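Local coordinates for protein putative S41 protease (Bacteroides fragilis NCTC 9343, PDB 3K50) that is of unproven function but, as a putative S41-family protease with a PDZ domain, probably hydrolyses peptide bonds, at residues A[17-20]-A[21-25]; A[206-209]-A[210-213]; A[393-397]-A[398-402]. All coordinates share one frame; numbering follows the deposited sequence. Where two conformers were deposited one is given.

Contact 1 of 3, residues A[17-20]-A[21-25]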
loop_
_atom_site.group_PDB
_atom_site.type_symbol
_atom_site.label_atom_id
_atom_site.label_comp_id
_atom_site.label_asym_id
_atom_site.label_seq_id
_atom_site.Cartn_x
_atom_site.Cartn_y
_atom_site.Cartn_z
ATOM N N ILE A 17 -11.924 -10.644 29.447
ATOM C CA ILE A 17 -11.748 -9.501 28.534
ATOM C C ILE A 17 -11.468 -10.046 27.130
ATOM O O ILE A 17 -10.540 -10.823 26.950
ATOM C CB ILE A 17 -10.592 -8.571 28.979
ATOM C CG1 ILE A 17 -10.955 -7.887 30.321
ATOM C CG2 ILE A 17 -10.270 -7.551 27.884
ATOM C CD1 ILE A 17 -9.839 -7.051 30.962
ATOM N N TRP A 18 -12.274 -9.635 26.153
ATOM C CA TRP A 18 -12.197 -10.184 24.808
ATOM C C TRP A 18 -10.811 -10.182 24.135
ATOM O O TRP A 18 -10.376 -11.194 23.553
ATOM C CB TRP A 18 -13.162 -9.401 23.916
ATOM C CG TRP A 18 -13.258 -9.893 22.493
ATOM C CD1 TRP A 18 -14.001 -10.936 22.050
ATOM C CD2 TRP A 18 -12.612 -9.333 21.322
ATOM N NE1 TRP A 18 -13.843 -11.088 20.678
ATOM C CE2 TRP A 18 -13.009 -10.106 20.214
ATOM C CE3 TRP A 18 -11.720 -8.280 21.116
ATOM C CZ2 TRP A 18 -12.578 -9.839 18.931
ATOM C CZ3 TRP A 18 -11.307 -8.007 19.824
ATOM C CH2 TRP A 18 -11.725 -8.790 18.754
ATOM N N ILE A 19 -10.142 -9.032 24.174
ATOM C CA ILE A 19 -8.888 -8.850 23.454
ATOM C C ILE A 19 -7.835 -9.831 24.001
ATOM O O ILE A 19 -7.103 -10.423 23.252
ATOM C CB ILE A 19 -8.447 -7.342 23.418
ATOM C CG1 ILE A 19 -7.242 -7.163 22.509
ATOM C CG2 ILE A 19 -8.146 -6.845 24.821
ATOM C CD1 ILE A 19 -6.942 -5.742 22.151
ATOM N N ASP A 20 -7.847 -10.069 25.305
ATOM C CA ASP A 20 -6.913 -11.021 25.905
ATOM C C ASP A 20 -7.232 -12.444 25.456
ATOM O O ASP A 20 -6.353 -13.201 25.089
ATOM C CB ASP A 20 -7.011 -11.001 27.429
ATOM C CG ASP A 20 -6.048 -11.989 28.083
ATOM O OD1 ASP A 20 -4.846 -11.703 28.122
ATOM O OD2 ASP A 20 -6.498 -13.041 28.574
ATOM N N SER A 21 -8.520 -12.738 25.329
ATOM C CA SER A 21 -8.977 -14.057 24.928
ATOM C C SER A 21 -8.755 -14.326 23.452
ATOM O O SER A 21 -8.134 -15.317 23.145
ATOM C CB SER A 21 -10.438 -14.271 25.326
ATOM O OG SER A 21 -11.248 -13.260 24.779
ATOM N N VAL A 22 -9.234 -13.462 22.550
ATOM C CA VAL A 22 -8.995 -13.638 21.141
ATOM C C VAL A 22 -7.479 -13.785 20.880
ATOM O O VAL A 22 -7.095 -14.589 20.048
ATOM C CB VAL A 22 -9.636 -12.511 20.308
ATOM C CG1 VAL A 22 -9.050 -11.166 20.696
ATOM C CG2 VAL A 22 -9.445 -12.791 18.805
HETATM N N MSE A 23 -6.619 -13.071 21.621
HETATM C CA MSE A 23 -5.170 -13.173 21.380
HETATM C C MSE A 23 -4.603 -14.500 21.894
HETATM O O MSE A 23 -3.832 -15.147 21.236
HETATM C CB MSE A 23 -4.398 -11.990 22.034
HETATM C CG MSE A 23 -4.506 -10.690 21.238
HETATM SE SE MSE A 23 -3.447 -9.252 22.072
HETATM C CE MSE A 23 -1.634 -9.866 21.616
ATOM N N ARG A 24 -4.983 -14.901 23.092
ATOM C CA ARG A 24 -4.425 -16.134 23.638
ATOM C C ARG A 24 -4.848 -17.355 22.743
ATOM O O ARG A 24 -4.125 -18.326 22.655
ATOM C CB ARG A 24 -4.731 -16.257 25.150
ATOM C CG ARG A 24 -3.884 -15.264 25.945
ATOM C CD ARG A 24 -4.004 -15.323 27.470
ATOM N NE ARG A 24 -3.258 -14.257 28.162
ATOM C CZ ARG A 24 -1.947 -14.240 28.387
ATOM N NH1 ARG A 24 -1.157 -15.229 28.006
ATOM N NH2 ARG A 24 -1.414 -13.207 29.019
ATOM N N GLN A 25 -5.974 -17.261 22.034
ATOM C CA GLN A 25 -6.411 -18.351 21.196
ATOM C C GLN A 25 -5.830 -18.264 19.792
ATOM O O GLN A 25 -5.378 -19.273 19.255
ATOM C CB GLN A 25 -7.957 -18.400 21.119
ATOM C CG GLN A 25 -8.527 -19.420 20.049
ATOM C CD GLN A 25 -8.050 -20.902 20.189
ATOM O OE1 GLN A 25 -7.758 -21.563 19.182
ATOM N NE2 GLN A 25 -7.956 -21.406 21.432
#

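Contact 2 of 3, residues A[206-209]-A[210-213]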
loop_
_atom_site.group_PDB
_atom_site.type_symbol
_atom_site.label_atom_id
_atom_site.label_comp_id
_atom_site.label_asym_id
_atom_site.label_seq_id
_atom_site.Cartn_x
_atom_site.Cartn_y
_atom_site.Cartn_z
ATOM N N GLN A 206 -16.003 -9.689 -5.341
ATOM C CA GLN A 206 -14.793 -9.915 -6.112
ATOM C C GLN A 206 -14.600 -8.776 -7.128
ATOM O O GLN A 206 -13.721 -8.828 -7.998
ATOM C CB GLN A 206 -14.905 -11.261 -6.821
ATOM C CG GLN A 206 -14.569 -12.413 -5.927
ATOM C CD GLN A 206 -13.071 -12.634 -5.774
ATOM O OE1 GLN A 206 -12.338 -13.076 -6.729
ATOM N NE2 GLN A 206 -12.601 -12.383 -4.551
ATOM N N ALA A 207 -15.412 -7.732 -6.999
ATOM C CA ALA A 207 -15.396 -6.632 -7.948
ATOM C C ALA A 207 -13.982 -6.116 -8.282
ATOM O O ALA A 207 -13.685 -5.914 -9.459
ATOM C CB ALA A 207 -16.304 -5.475 -7.465
ATOM N N TYR A 208 -13.113 -5.944 -7.296
ATOM C CA TYR A 208 -11.778 -5.369 -7.610
ATOM C C TYR A 208 -10.863 -6.406 -8.190
ATOM O O TYR A 208 -10.027 -6.079 -9.003
ATOM C CB TYR A 208 -11.112 -4.759 -6.410
ATOM C CG TYR A 208 -11.929 -3.692 -5.697
ATOM C CD1 TYR A 208 -12.772 -2.835 -6.398
ATOM C CD2 TYR A 208 -11.771 -3.473 -4.307
ATOM C CE1 TYR A 208 -13.486 -1.838 -5.737
ATOM C CE2 TYR A 208 -12.468 -2.456 -3.634
ATOM C CZ TYR A 208 -13.310 -1.637 -4.350
ATOM O OH TYR A 208 -14.019 -0.631 -3.703
ATOM N N ASN A 209 -10.994 -7.648 -7.736
ATOM C CA ASN A 209 -10.240 -8.709 -8.361
ATOM C C ASN A 209 -10.633 -8.849 -9.840
ATOM O O ASN A 209 -9.769 -9.120 -10.672
ATOM C CB ASN A 209 -10.449 -10.020 -7.670
ATOM C CG ASN A 209 -9.693 -10.138 -6.432
ATOM O OD1 ASN A 209 -8.777 -9.352 -6.159
ATOM N ND2 ASN A 209 -10.037 -11.171 -5.644
ATOM N N ASP A 210 -11.907 -8.629 -10.174
ATOM C CA ASP A 210 -12.326 -8.655 -11.587
ATOM C C ASP A 210 -11.769 -7.445 -12.365
ATOM O O ASP A 210 -11.486 -7.562 -13.544
ATOM C CB ASP A 210 -13.856 -8.871 -11.746
ATOM C CG ASP A 210 -14.260 -10.330 -11.424
ATOM O OD1 ASP A 210 -13.388 -11.209 -11.553
ATOM O OD2 ASP A 210 -15.413 -10.621 -11.036
ATOM N N ASP A 211 -11.653 -6.291 -11.722
ATOM C CA ASP A 211 -10.971 -5.138 -12.331
ATOM C C ASP A 211 -9.522 -5.544 -12.630
ATOM O O ASP A 211 -8.970 -5.187 -13.662
ATOM C CB ASP A 211 -10.899 -3.941 -11.375
ATOM C CG ASP A 211 -12.212 -3.287 -11.152
ATOM O OD1 ASP A 211 -13.090 -3.411 -12.036
ATOM O OD2 ASP A 211 -12.372 -2.617 -10.098
ATOM N N LEU A 212 -8.880 -6.203 -11.668
ATOM C CA LEU A 212 -7.472 -6.657 -11.868
ATOM C C LEU A 212 -7.365 -7.647 -13.047
ATOM O O LEU A 212 -6.479 -7.524 -13.894
ATOM C CB LEU A 212 -6.888 -7.268 -10.578
ATOM C CG LEU A 212 -5.430 -7.702 -10.505
ATOM C CD1 LEU A 212 -4.506 -6.491 -10.611
ATOM C CD2 LEU A 212 -5.116 -8.442 -9.198
ATOM N N ARG A 213 -8.286 -8.604 -13.121
ATOM C CA ARG A 213 -8.320 -9.546 -14.211
ATOM C C ARG A 213 -8.465 -8.831 -15.514
ATOM O O ARG A 213 -7.874 -9.235 -16.525
ATOM C CB ARG A 213 -9.487 -10.528 -14.085
ATOM C CG ARG A 213 -9.286 -11.558 -12.983
ATOM C CD ARG A 213 -10.445 -12.493 -12.846
ATOM N NE ARG A 213 -10.160 -13.501 -11.781
ATOM C CZ ARG A 213 -10.651 -13.498 -10.520
ATOM N NH1 ARG A 213 -11.483 -12.568 -10.082
ATOM N NH2 ARG A 213 -10.286 -14.441 -9.652
HETATM O O HOH W 1 -15.359 -5.259 -11.669
#

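Contact 3 of 3, residues A[393-397]-A[398-402]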
loop_
_atom_site.group_PDB
_atom_site.type_symbol
_atom_site.label_atom_id
_atom_site.label_comp_id
_atom_site.label_asym_id
_atom_site.label_seq_id
_atom_site.Cartn_x
_atom_site.Cartn_y
_atom_site.Cartn_z
ATOM N N ALA A 393 12.979 2.124 -13.989
ATOM C CA ALA A 393 12.722 0.790 -14.426
ATOM C C ALA A 393 12.915 0.693 -15.923
ATOM O O ALA A 393 13.546 -0.233 -16.415
ATOM C CB ALA A 393 11.276 0.353 -14.088
ATOM N N LEU A 394 12.335 1.632 -16.644
ATOM C CA LEU A 394 12.438 1.617 -18.120
ATOM C C LEU A 394 13.882 1.719 -18.589
ATOM O O LEU A 394 14.258 1.089 -19.560
ATOM C CB LEU A 394 11.619 2.735 -18.723
ATOM C CG LEU A 394 10.086 2.662 -18.516
ATOM C CD1 LEU A 394 9.472 4.018 -18.960
ATOM C CD2 LEU A 394 9.440 1.505 -19.245
ATOM N N LYS A 395 14.686 2.523 -17.911
ATOM C CA LYS A 395 16.073 2.645 -18.276
ATOM C C LYS A 395 16.841 1.369 -17.919
ATOM O O LYS A 395 17.687 0.893 -18.698
ATOM C CB LYS A 395 16.740 3.864 -17.601
ATOM C CG LYS A 395 16.326 5.268 -18.157
ATOM C CD LYS A 395 17.262 6.331 -17.497
ATOM C CE LYS A 395 16.926 7.831 -17.769
ATOM N NZ LYS A 395 16.215 8.015 -19.036
ATOM N N ILE A 396 16.597 0.842 -16.730
ATOM C CA ILE A 396 17.311 -0.360 -16.289
ATOM C C ILE A 396 17.031 -1.552 -17.224
ATOM O O ILE A 396 17.945 -2.214 -17.632
ATOM C CB ILE A 396 16.974 -0.708 -14.849
ATOM C CG1 ILE A 396 17.690 0.292 -13.920
ATOM C CG2 ILE A 396 17.423 -2.143 -14.494
ATOM C CD1 ILE A 396 16.912 0.655 -12.607
HETATM N N MSE A 397 15.786 -1.749 -17.636
HETATM C CA MSE A 397 15.481 -2.873 -18.510
HETATM C C MSE A 397 16.087 -2.669 -19.896
HETATM O O MSE A 397 16.269 -3.611 -20.638
HETATM C CB MSE A 397 13.961 -3.107 -18.591
HETATM C CG MSE A 397 13.213 -2.088 -19.426
HETATM SE SE MSE A 397 11.295 -2.369 -19.541
HETATM C CE MSE A 397 10.813 -2.063 -17.643
ATOM N N SER A 398 16.390 -1.442 -20.266
ATOM C CA SER A 398 16.957 -1.176 -21.579
ATOM C C SER A 398 18.466 -1.057 -21.535
ATOM O O SER A 398 19.076 -0.803 -22.566
ATOM C CB SER A 398 16.420 0.165 -22.113
ATOM O OG SER A 398 15.072 0.098 -22.378
ATOM N N GLY A 399 19.064 -1.156 -20.359
ATOM C CA GLY A 399 20.515 -0.988 -20.182
ATOM C C GLY A 399 21.059 0.417 -20.219
ATOM O O GLY A 399 22.257 0.590 -20.351
ATOM N N ILE A 400 20.191 1.419 -20.136
ATOM C CA ILE A 400 20.546 2.840 -20.191
ATOM C C ILE A 400 21.175 3.189 -18.864
ATOM O O ILE A 400 22.192 3.916 -18.810
ATOM C CB ILE A 400 19.313 3.751 -20.492
ATOM C CG1 ILE A 400 18.771 3.477 -21.900
ATOM C CG2 ILE A 400 19.690 5.246 -20.414
ATOM C CD1 ILE A 400 17.289 3.884 -22.191
ATOM N N THR A 401 20.573 2.685 -17.790
ATOM C CA THR A 401 21.181 2.791 -16.454
ATOM C C THR A 401 21.874 1.423 -16.291
ATOM O O THR A 401 21.270 0.391 -16.608
ATOM C CB THR A 401 20.173 3.107 -15.255
ATOM O OG1 THR A 401 19.575 4.403 -15.399
ATOM C CG2 THR A 401 20.899 3.079 -13.889
ATOM N N ASP A 402 23.137 1.433 -15.843
ATOM C CA ASP A 402 23.932 0.204 -15.648
ATOM C C ASP A 402 23.198 -0.789 -14.742
ATOM O O ASP A 402 22.592 -0.381 -13.763
ATOM C CB ASP A 402 25.321 0.541 -15.061
HETATM O O HOH W 2 20.514 -2.365 -16.796
#

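Contact 1 of 3, residues A[17-20]-A[21-25]
Asp-20 and Arg-24, one helical turn apart, form the charged pair near the start of helix 18-26. The carboxylate oxygen Asp-20 OD1 takes the N-H of Arg-24 NE at 3.0 Å, on its syn side but 27° out of the carboxylate plane. The two flat groups are turned 55° against each other, and with NE rather than the terminal nitrogens facing the acid, the guanidinium keeps NH2 for the carbonyl of Pro-34.

The apolar pairing is a CH-pi contact. In the conformer described here, one of two, Val-22 CG1 sits 3.8 Å from the centroid of the six-membered ring of Trp-18 and only 5° off its normal, over the face. The Trp-18 torsion, with CG anti to the backbone N, brings the indole alongside Val-22, whose CG1 in this conformer lies between N and the carbonyl carbon.

Backbone bonds follow the i to i+4 pattern, with Ile-17 as N-cap residue. Trp-18 O accepts Val-22 N at 2.7 Å; Ser-21 OG adds a second, less certain bond to Trp-18 O at 2.6 Å, in one of two conformers.

On the buried side Ile-19 and Met-23, a selenomethionine, pack on Phe-48 of helix 45-52 and Leu-344 of strand 342-352, while Trp-18 and Val-22 lean on Phe-335 of strand 330-336 and the Trp-18 ring meets His-337 edge-to-face.

Contact 2 of 3, residues A[206-209]-A[210-213]
Arg-213 reaches back along the helix toward Gln-206 and Asn-209. Arg-213 CB lies 3.7 Å from Asn-209 O, the same carbonyl that accepts the backbone N-H of Arg-213. Arg-213 CG comes to 3.4 Å of Asn-209 O, because chi1 of -73° sets it beside the backbone N. From CG to NE the chain is extended and carries the guanidinium toward the start of the helix; NE makes a weak hydrogen bond to Ile-282 O, outside the turn. The tip divides its work: NH2 binds Leu-281 O, whereas NH1 serves the turn itself. Arg-213 NH1 forms a salt bridge with Asp-210 OD1 at 2.8 Å, approaching 39° out of the carboxylate plane, and a weak, longer hydrogen bond of 3.5 Å to Gln-206 OE1. The same NH1 also touches Asn-209 CB at 3.7 Å.

This turn opens helix 207-221, the crossover helix of the beta-alpha-beta unit between the parallel strands 187-194 and 226-230 in the S41 peptidase family region. Gln-206 is the N-cap residue, and its side chain, bent at chi2, folds over the helix start. Gln-206 OE1 also receives Asn-209 ND2 at 3.2 Å. As modelled the N-H is nearly straight, but the donor stands above the Gln-206 carbonyl plane, and Gln-206 NE2 lies only 3.0 Å from Asn-209 ND2, both donors; the amide orientations, and both bonds to OE1, are therefore uncertain.

Around the helix, Tyr-208 CD1 meets Asp-211 OD2 at the ring edge. Asp-211 OD1 salt-bridges Arg-214 NH2, and a water bridges OD1 to Ala-207 O, 2.8 Å from the latter.

Contact 3 of 3, residues A[393-397]-A[398-402]
Lys-395 meets Ile-400 and Thr-401 where helix 388-398 ends in a Schellman motif, the reversal that folds the following loop back over the last helical turn. The motif is defined by two bonds and one backbone angle: Ile-400 N donates to Lys-395 O at 2.9 Å, Gly-399 N to Ile-396 O at 3.1 Å, and Gly-399 has a positive phi of 76°. The second donor stands 68° out of the carbonyl plane of Ile-396.

The reversal directs the CB atoms of Ile-400 and Thr-401 back to the helix, and their side chains run slantwise across those they meet. The aliphatic part of Lys-395 lies against both. Its CB is 3.9 Å from Ile-400 CB, while further out Lys-395 CD approaches the Ile-400 branch methyl CG2, also at 3.9 Å. Thr-401 presents OG1 to the same chain, 3.6 Å from Lys-395 CB, a polar atom resting on methylenes. Thr-401 CB faces the other neighbour, with Ile-396 CG1 at 4.0 Å. CG1 of Ile-396 is anti to the carbonyl carbon (chi1 -74°), which places this branch, rather than CG2, against the threonine.

Ser-398 uses its hydroxyl instead. With OG beside its own backbone N, the hydroxyl donates to Leu-394 O, meeting it nearly in line with the carbonyl. The same OG is hydrogen-bonded to Asn-185 ND2, tying the helix end to the turn between strands 176-184 and 187-194. On the sheet side Met-397, a selenomethionine, packs on Val-189, Val-228 and Tyr-294.

A water bridges the turn, donating to Ile-396 O at 2.7 Å and to Thr-401 O.

Overall arrangement
The three contacts come in series along the chain, each within one helix or at its end. Contact 1 lies in the N-terminal S41 region, on helix 18-26 against the antiparallel sheet that includes strands 330-336 and 342-352. Contacts 2 and 3 are both associated with the mixed six-stranded sheet: helix 207-221 links its strands 187-194 and 226-230, and helix 388-398 packs on both of these. Their centres are still about 31 Å apart. Contacts 1 and 3, with centres about 51 Å apart, lie on opposite sides of the chain's centre. Helices from the two chain ends thus pack on different sheets, while the middle helix connects two strands of the second.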